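Local coordinates for protein beta-N-acetylhexosaminidase (Thermotoga neapolitana, PDB 5BZA) that probably hydrolyses terminal non-reducing N-acetyl-D-hexosamine residues from N-acetyl-beta-D-hexosaminides, as a family 3 glycoside hydrolase, at residues G31-P36 and M272-N277; M110-V115 and L241-A246. All coordinates share one frame; numbering follows the deposited sequence.

Following the chain from the N terminus, 31-36 comes first, on the second strand of the parallel barrel, and 110-115 follows on the fourth. The chain then runs through the fifth and sixth strands to 241-246, on the seventh, where contact 2 closes its loop of 125 intervening residues. Only afterwards does 272-277, on the eighth strand, meet 31-36, so contact 2 is nested inside the longer loop of contact 1. Their second segments are neighbours: M272 N lies 2.9 Å from V242 O, a probable hydrogen bond that joins 272-277 to 241-246. Contact 1 spans strand 9-13; contact 2 bridges the barrel interior.

Contact 1 (G31-P36 and M272-N277); sequences GVLIYP and MILLDN
Y35 meets D276 with the rim of its ring: CE2 comes within 3.2 Å of D276 O, which sits at the ring edge near its plane, and Y35 OH reaches 3.3 Å from D276 CB. The first torsion of Y35 (chi1 -81°) puts CG beside the backbone N and sends the ring across to D276, just past the end of strand 273-275. L33 supports one ring face, its CG 3.9 Å above the plane and offset toward the rim. The D276 carboxylate turns away. E248 binds the backbone N of D276 from outside the contact.

Deeper down, methyl meets methyl, L33 CD2 to L274 CD1 at 4.3 Å. L274 starts off to the side, and its chain, with CG opposite the backbone N (chi1 180°), brings the end closer. At the far end M272 bends at its thioether, chi3 84°, and lays CE 3.8 Å from G31 N, in a place that a CB on G31 would crowd. Strand 9-13 runs between the two strands in the sheet, bonding to G31 and L33, and its F10 touches both M272 and L274.

Cutting Y35 back to an alanine would probably leave D276 O and CB without the ring edge and hydroxyl that meet them, and L33 CG without the ring against it. The chemistry therefore changes along the contact: L33 and L274 meet as apolar chains and M272 packs on the G31 backbone, while at the C-terminal strand ends a ring edge faces a carbonyl oxygen, which probably adds a weak electrostatic term to the van der Waals fit.

Contact 2 (M110-V115 and L241-A246); sequences MVFAPV and LVLSDA
Between M110 and L241 the CA atoms stand 11.9 Å apart, and between F112 and D245 still 10.1 Å, so these backbones do not pair with each other and side chains alone span the gap. Strand 110-111 gives way to an inverse gamma turn centred on F112, marked by a weak bond from A113 N to V111 O, and a cis peptide precedes P114. In the other segment, S244 OG donates to D245 O at 2.6 Å, while D245 OD1 receives A246 N from above the carboxylate plane, a bent bond with an angle of 140° at the hydrogen. S244 OG also takes the backbone N of L274, which ties segment 241-246 to strand 273-275.

Two apolar pairs make the crossing. M110 runs out extended, CG opposite the backbone N (chi1 -179°), then turns at its thioether so that CE ends 4.2 Å from L241 CD2. Beside it, one methyl of L243, CD2, approaches F112 obliquely, 3.7 Å from CE1 and 3.9 Å from CZ, and the two side chains cross at about a right angle. The same ring meets F10 of strand 9-13, with planes at about 55°, and also touches L33 and M207. F112 is thus wedged among side chains from several strands, while its backbone O accepts a bond from K160.

Such inward packing between strands that are not neighbours is what fills the interior of a TIM barrel, here the family 3 glycoside hydrolase domain. Just beyond this hydrophobic layer D245 and H161 bind a cadmium ion, the nearest atoms of the F112 and H161 side chains being about 8 Å apart. The apolar crossing thus lies beneath a metal site at the C-terminal ends of the strands, the side where TIM barrels carry their active sites.

Contact 1 (G31-P36 and M272-N277)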
ATOM      1  N   GLY B  31       4.833 -23.872  -1.203  1.00 10.36           N
ATOM      2  CA  GLY B  31       4.029 -22.749  -0.747  1.00  9.58           C
ATOM      3  C   GLY B  31       4.697 -21.872   0.309  1.00 10.98           C
ATOM      4  O   GLY B  31       5.340 -22.393   1.236  1.00 10.21           O
ATOM      5  N   VAL B  32       4.520 -20.544   0.164  1.00  8.33           N
ATOM      6  CA  VAL B  32       5.119 -19.560   1.040  1.00  7.91           C
ATOM      7  C   VAL B  32       3.996 -18.646   1.507  1.00  8.25           C
ATOM      8  O   VAL B  32       3.285 -18.026   0.695  1.00  8.94           O
ATOM      9  CB  VAL B  32       6.251 -18.716   0.293  1.00  9.33           C
ATOM     10  CG1 VAL B  32       6.670 -17.469   1.104  1.00  9.87           C
ATOM     11  CG2 VAL B  32       7.478 -19.571  -0.020  1.00 13.56           C
ATOM     12  N   LEU B  33       3.813 -18.586   2.809  1.00  7.09           N
ATOM     13  CA  LEU B  33       2.866 -17.675   3.438  1.00  8.22           C
ATOM     14  C   LEU B  33       3.715 -16.664   4.159  1.00  8.76           C
ATOM     15  O   LEU B  33       4.630 -17.055   4.937  1.00  8.76           O
ATOM     16  CB  LEU B  33       1.940 -18.391   4.432  1.00  6.99           C
ATOM     17  CG  LEU B  33       1.145 -17.537   5.443  1.00  9.46           C
ATOM     18  CD1 LEU B  33       0.262 -16.513   4.724  1.00 10.61           C
ATOM     19  CD2 LEU B  33       0.257 -18.437   6.372  1.00  8.37           C
ATOM     20  N   ILE B  34       3.447 -15.387   3.892  1.00  8.47           N
ATOM     21  CA  ILE B  34       4.274 -14.335   4.414  1.00  7.18           C
ATOM     22  C   ILE B  34       3.508 -13.674   5.544  1.00  8.07           C
ATOM     23  O   ILE B  34       2.392 -13.176   5.356  1.00  8.34           O
ATOM     24  CB  ILE B  34       4.664 -13.296   3.318  1.00  9.58           C
ATOM     25  CG1 ILE B  34       5.294 -13.996   2.108  1.00  6.57           C
ATOM     26  CG2 ILE B  34       5.591 -12.225   3.899  1.00  5.39           C
ATOM     27  CD1 ILE B  34       5.668 -13.016   1.002  1.00  4.74           C
ATOM     28  N   TYR B  35       4.115 -13.707   6.725  1.00 10.67           N
ATOM     29  CA  TYR B  35       3.490 -13.174   7.924  1.00 10.23           C
ATOM     30  C   TYR B  35       3.899 -11.705   8.212  1.00 12.15           C
ATOM     31  O   TYR B  35       4.834 -11.181   7.616  1.00  9.63           O
ATOM     32  CB  TYR B  35       3.841 -14.092   9.087  1.00 12.31           C
ATOM     33  CG  TYR B  35       2.985 -15.363   9.205  1.00 14.89           C
ATOM     34  CD1 TYR B  35       1.609 -15.309   9.093  1.00 11.10           C
ATOM     35  CD2 TYR B  35       3.574 -16.612   9.484  1.00 13.24           C
ATOM     36  CE1 TYR B  35       0.822 -16.471   9.226  1.00 12.75           C
ATOM     37  CE2 TYR B  35       2.799 -17.783   9.618  1.00 12.41           C
ATOM     38  CZ  TYR B  35       1.420 -17.704   9.487  1.00 13.01           C
ATOM     39  OH  TYR B  35       0.629 -18.848   9.624  1.00 13.43           O
ATOM     40  N   PRO B  36       3.179 -11.024   9.123  1.00 15.28           N
ATOM     41  CA  PRO B  36       3.589  -9.657   9.473  1.00 12.97           C
ATOM     42  C   PRO B  36       5.055  -9.472   9.941  1.00 16.31           C
ATOM     43  O   PRO B  36       5.634  -8.396   9.738  1.00  8.30           O
ATOM     44  CB  PRO B  36       2.620  -9.308  10.602  1.00 12.85           C
ATOM     45  CG  PRO B  36       1.388 -10.083  10.266  1.00 11.66           C
ATOM     46  CD  PRO B  36       1.889 -11.390   9.743  1.00 14.48           C
ATOM     47  N   MET B 272      -1.815 -30.227   0.682  1.00 12.73           N
ATOM     48  CA  MET B 272      -0.709 -29.462   1.225  1.00  9.91           C
ATOM     49  C   MET B 272      -0.846 -29.244   2.694  1.00  8.98           C
ATOM     50  O   MET B 272      -1.852 -28.719   3.167  1.00  7.73           O
ATOM     51  CB  MET B 272      -0.569 -28.091   0.544  1.00 11.18           C
ATOM     52  CG  MET B 272      -0.138 -28.154  -0.890  1.00 11.84           C
ATOM     53  SD  MET B 272       0.322 -26.551  -1.611  1.00 16.39           S
ATOM     54  CE  MET B 272       2.028 -26.430  -1.064  1.00 13.84           C
ATOM     55  N   ILE B 273       0.219 -29.581   3.406  1.00  9.33           N
ATOM     56  CA  ILE B 273       0.286 -29.320   4.837  1.00 11.34           C
ATOM     57  C   ILE B 273       0.772 -27.893   5.129  1.00 14.43           C
ATOM     58  O   ILE B 273       1.872 -27.535   4.734  1.00 11.90           O
ATOM     59  CB  ILE B 273       1.184 -30.340   5.496  1.00 10.90           C
ATOM     60  CG1 ILE B 273       0.507 -31.707   5.318  1.00 10.74           C
ATOM     61  CG2 ILE B 273       1.409 -29.948   6.934  1.00 10.04           C
ATOM     62  CD1 ILE B 273       1.346 -32.912   5.658  1.00 11.16           C
ATOM     63  N   LEU B 274      -0.063 -27.086   5.795  1.00 13.19           N
ATOM     64  CA  LEU B 274       0.307 -25.726   6.154  1.00 11.22           C
ATOM     65  C   LEU B 274       1.004 -25.703   7.531  1.00 13.29           C
ATOM     66  O   LEU B 274       0.469 -26.227   8.516  1.00 13.70           O
ATOM     67  CB  LEU B 274      -0.932 -24.821   6.133  1.00 10.32           C
ATOM     68  CG  LEU B 274      -0.741 -23.342   6.497  1.00 11.47           C
ATOM     69  CD1 LEU B 274      -0.022 -22.596   5.335  1.00 12.19           C
ATOM     70  CD2 LEU B 274      -2.013 -22.613   6.853  1.00  9.19           C
ATOM     71  N   LEU B 275       2.250 -25.215   7.566  1.00 12.47           N
ATOM     72  CA  LEU B 275       2.991 -24.939   8.816  1.00 11.92           C
ATOM     73  C   LEU B 275       3.048 -23.474   9.095  1.00 11.81           C
ATOM     74  O   LEU B 275       3.389 -22.721   8.195  1.00 12.84           O
ATOM     75  CB  LEU B 275       4.414 -25.451   8.742  1.00  9.15           C
ATOM     76  CG  LEU B 275       4.460 -26.924   8.391  1.00 14.82           C
ATOM     77  CD1 LEU B 275       5.889 -27.359   8.229  1.00 12.31           C
ATOM     78  CD2 LEU B 275       3.711 -27.716   9.518  1.00 13.29           C
ATOM     79  N   ASP B 276       2.804 -23.047  10.323  1.00 10.16           N
ATOM     80  CA  ASP B 276       2.810 -21.616  10.568  1.00 13.61           C
ATOM     81  C   ASP B 276       4.224 -21.138  10.904  1.00 12.11           C
ATOM     82  O   ASP B 276       4.414 -19.966  11.220  1.00 10.20           O
ATOM     83  CB  ASP B 276       1.795 -21.205  11.660  1.00  8.51           C
ATOM     84  CG  ASP B 276       2.159 -21.719  13.019  1.00 12.56           C
ATOM     85  OD1 ASP B 276       3.082 -22.542  13.111  1.00 13.05           O
ATOM     86  OD2 ASP B 276       1.491 -21.332  14.007  1.00 18.40           O
ATOM     87  N   ASN B 277       5.194 -22.045  10.781  1.00  8.60           N
ATOM     88  CA  ASN B 277       6.588 -21.778  11.088  1.00 10.76           C
ATOM     89  C   ASN B 277       7.526 -22.601  10.202  1.00 12.61           C
ATOM     90  O   ASN B 277       7.572 -23.820  10.333  1.00 11.69           O
ATOM     91  CB  ASN B 277       6.888 -22.080  12.548  1.00  9.90           C
ATOM     92  CG  ASN B 277       8.244 -21.569  12.985  1.00 17.63           C
ATOM     93  OD1 ASN B 277       9.145 -21.299  12.156  1.00 17.48           O
ATOM     94  ND2 ASN B 277       8.418 -21.441  14.304  1.00 17.79           N
TER

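Contact 2 (M110-V115 and L241-A246)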
ATOM      1  N   MET B 110      -1.737 -16.140  -4.425  1.00 12.84           N
ATOM      2  CA  MET B 110      -2.840 -16.780  -3.713  1.00  8.94           C
ATOM      3  C   MET B 110      -3.181 -15.867  -2.556  1.00 10.32           C
ATOM      4  O   MET B 110      -2.343 -15.104  -2.105  1.00  6.23           O
ATOM      5  CB  MET B 110      -2.463 -18.185  -3.215  1.00  6.88           C
ATOM      6  CG  MET B 110      -3.607 -18.920  -2.471  1.00 10.72           C
ATOM      7  SD  MET B 110      -3.231 -20.659  -2.098  1.00  8.17           S
ATOM      8  CE  MET B 110      -3.468 -21.392  -3.723  1.00  5.96           C
ATOM      9  N   VAL B 111      -4.425 -15.912  -2.113  1.00  9.48           N
ATOM     10  CA  VAL B 111      -4.808 -15.293  -0.879  1.00  7.14           C
ATOM     11  C   VAL B 111      -5.618 -16.331  -0.055  1.00  9.63           C
ATOM     12  O   VAL B 111      -6.458 -17.070  -0.573  1.00  7.57           O
ATOM     13  CB  VAL B 111      -5.621 -14.013  -1.133  1.00  6.87           C
ATOM     14  CG1 VAL B 111      -6.981 -14.355  -1.809  1.00  9.04           C
ATOM     15  CG2 VAL B 111      -5.782 -13.204   0.158  1.00  7.45           C
ATOM     16  N   PHE B 112      -5.354 -16.362   1.245  1.00 10.09           N
ATOM     17  CA  PHE B 112      -6.087 -17.242   2.141  1.00  9.63           C
ATOM     18  C   PHE B 112      -7.370 -16.498   2.519  1.00  9.56           C
ATOM     19  O   PHE B 112      -7.542 -16.074   3.670  1.00  7.67           O
ATOM     20  CB  PHE B 112      -5.236 -17.618   3.358  1.00  7.17           C
ATOM     21  CG  PHE B 112      -4.092 -18.548   3.033  1.00  7.14           C
ATOM     22  CD1 PHE B 112      -4.095 -19.294   1.884  1.00  7.31           C
ATOM     23  CD2 PHE B 112      -3.027 -18.702   3.913  1.00  9.06           C
ATOM     24  CE1 PHE B 112      -3.056 -20.192   1.590  1.00  6.74           C
ATOM     25  CE2 PHE B 112      -1.973 -19.597   3.626  1.00  8.26           C
ATOM     26  CZ  PHE B 112      -1.994 -20.337   2.446  1.00  7.81           C
ATOM     27  N   ALA B 113      -8.247 -16.366   1.521  1.00 25.01           N
ATOM     28  CA  ALA B 113      -9.544 -15.728   1.641  1.00  8.92           C
ATOM     29  C   ALA B 113     -10.345 -16.140   0.397  1.00  9.86           C
ATOM     30  O   ALA B 113      -9.741 -16.609  -0.568  1.00  9.72           O
ATOM     31  CB  ALA B 113      -9.404 -14.245   1.717  1.00 10.12           C
ATOM     32  N   PRO B 114     -11.683 -16.003   0.413  1.00  8.42           N
ATOM     33  CA  PRO B 114     -12.586 -15.512   1.467  1.00 11.73           C
ATOM     34  C   PRO B 114     -12.948 -16.538   2.565  1.00  9.01           C
ATOM     35  O   PRO B 114     -12.858 -17.749   2.382  1.00  6.13           O
ATOM     36  CB  PRO B 114     -13.856 -15.132   0.683  1.00  5.82           C
ATOM     37  CG  PRO B 114     -13.896 -16.127  -0.398  1.00  9.66           C
ATOM     38  CD  PRO B 114     -12.445 -16.403  -0.788  1.00  7.54           C
ATOM     39  N   VAL B 115     -13.317 -15.994   3.718  1.00  8.33           N
ATOM     40  CA  VAL B 115     -13.959 -16.708   4.807  1.00  7.39           C
ATOM     41  C   VAL B 115     -15.390 -16.987   4.424  1.00  8.94           C
ATOM     42  O   VAL B 115     -16.159 -16.034   4.137  1.00  6.07           O
ATOM     43  CB  VAL B 115     -13.941 -15.878   6.100  1.00  8.85           C
ATOM     44  CG1 VAL B 115     -14.972 -16.446   7.166  1.00  7.75           C
ATOM     45  CG2 VAL B 115     -12.530 -15.801   6.622  1.00  6.28           C
ATOM     46  N   LEU B 241      -6.969 -28.289  -5.022  1.00 18.76           N
ATOM     47  CA  LEU B 241      -5.971 -28.268  -3.969  1.00 14.03           C
ATOM     48  C   LEU B 241      -6.606 -28.084  -2.592  1.00 15.67           C
ATOM     49  O   LEU B 241      -7.402 -27.141  -2.370  1.00 10.00           O
ATOM     50  CB  LEU B 241      -4.954 -27.141  -4.265  1.00 16.15           C
ATOM     51  CG  LEU B 241      -3.833 -26.858  -3.261  1.00 15.78           C
ATOM     52  CD1 LEU B 241      -2.883 -28.079  -3.112  1.00 16.78           C
ATOM     53  CD2 LEU B 241      -3.028 -25.609  -3.670  1.00 14.81           C
ATOM     54  N   VAL B 242      -6.261 -28.997  -1.679  1.00 13.05           N
ATOM     55  CA  VAL B 242      -6.736 -28.955  -0.298  1.00 11.22           C
ATOM     56  C   VAL B 242      -5.583 -28.759   0.669  1.00 11.91           C
ATOM     57  O   VAL B 242      -4.627 -29.542   0.679  1.00 11.34           O
ATOM     58  CB  VAL B 242      -7.489 -30.293   0.116  1.00 13.76           C
ATOM     59  CG1 VAL B 242      -7.739 -30.366   1.670  1.00 13.87           C
ATOM     60  CG2 VAL B 242      -8.756 -30.461  -0.664  1.00 13.80           C
ATOM     61  N   LEU B 243      -5.709 -27.755   1.529  1.00 11.00           N
ATOM     62  CA  LEU B 243      -4.702 -27.425   2.537  1.00  9.42           C
ATOM     63  C   LEU B 243      -5.189 -27.603   3.937  1.00  9.54           C
ATOM     64  O   LEU B 243      -6.329 -27.288   4.226  1.00 11.77           O
ATOM     65  CB  LEU B 243      -4.253 -25.948   2.439  1.00 12.77           C
ATOM     66  CG  LEU B 243      -3.187 -25.395   1.529  1.00 11.18           C
ATOM     67  CD1 LEU B 243      -3.469 -25.759   0.094  1.00 10.66           C
ATOM     68  CD2 LEU B 243      -3.291 -23.897   1.707  1.00 13.59           C
ATOM     69  N   SER B 244      -4.303 -28.007   4.837  1.00  9.79           N
ATOM     70  CA  SER B 244      -4.646 -27.920   6.243  1.00  8.13           C
ATOM     71  C   SER B 244      -4.679 -26.472   6.698  1.00 11.62           C
ATOM     72  O   SER B 244      -4.005 -25.587   6.116  1.00 11.33           O
ATOM     73  CB  SER B 244      -3.645 -28.723   7.081  1.00 11.48           C
ATOM     74  OG  SER B 244      -2.403 -28.056   7.263  1.00 11.29           O
ATOM     75  N   ASP B 245      -5.424 -26.200   7.761  1.00 11.47           N
ATOM     76  CA  ASP B 245      -5.095 -24.998   8.533  1.00 14.05           C
ATOM     77  C   ASP B 245      -3.731 -25.319   9.187  1.00 12.30           C
ATOM     78  O   ASP B 245      -3.252 -26.445   9.071  1.00 12.91           O
ATOM     79  CB  ASP B 245      -6.167 -24.643   9.568  1.00 14.15           C
ATOM     80  CG  ASP B 245      -6.158 -23.161   9.915  1.00 15.83           C
ATOM     81  OD1 ASP B 245      -5.167 -22.487   9.537  1.00 20.11           O
ATOM     82  OD2 ASP B 245      -7.100 -22.664  10.593  1.00 15.75           O
ATOM     83  N   ALA B 246      -3.084 -24.366   9.853  1.00 15.23           N
ATOM     84  CA  ALA B 246      -1.692 -24.604  10.322  1.00 13.12           C
ATOM     85  C   ALA B 246      -1.630 -25.749  11.332  1.00 15.44           C
ATOM     86  O   ALA B 246      -2.289 -25.713  12.366  1.00 18.92           O
ATOM     87  CB  ALA B 246      -1.099 -23.343  10.928  1.00 15.20           C
TER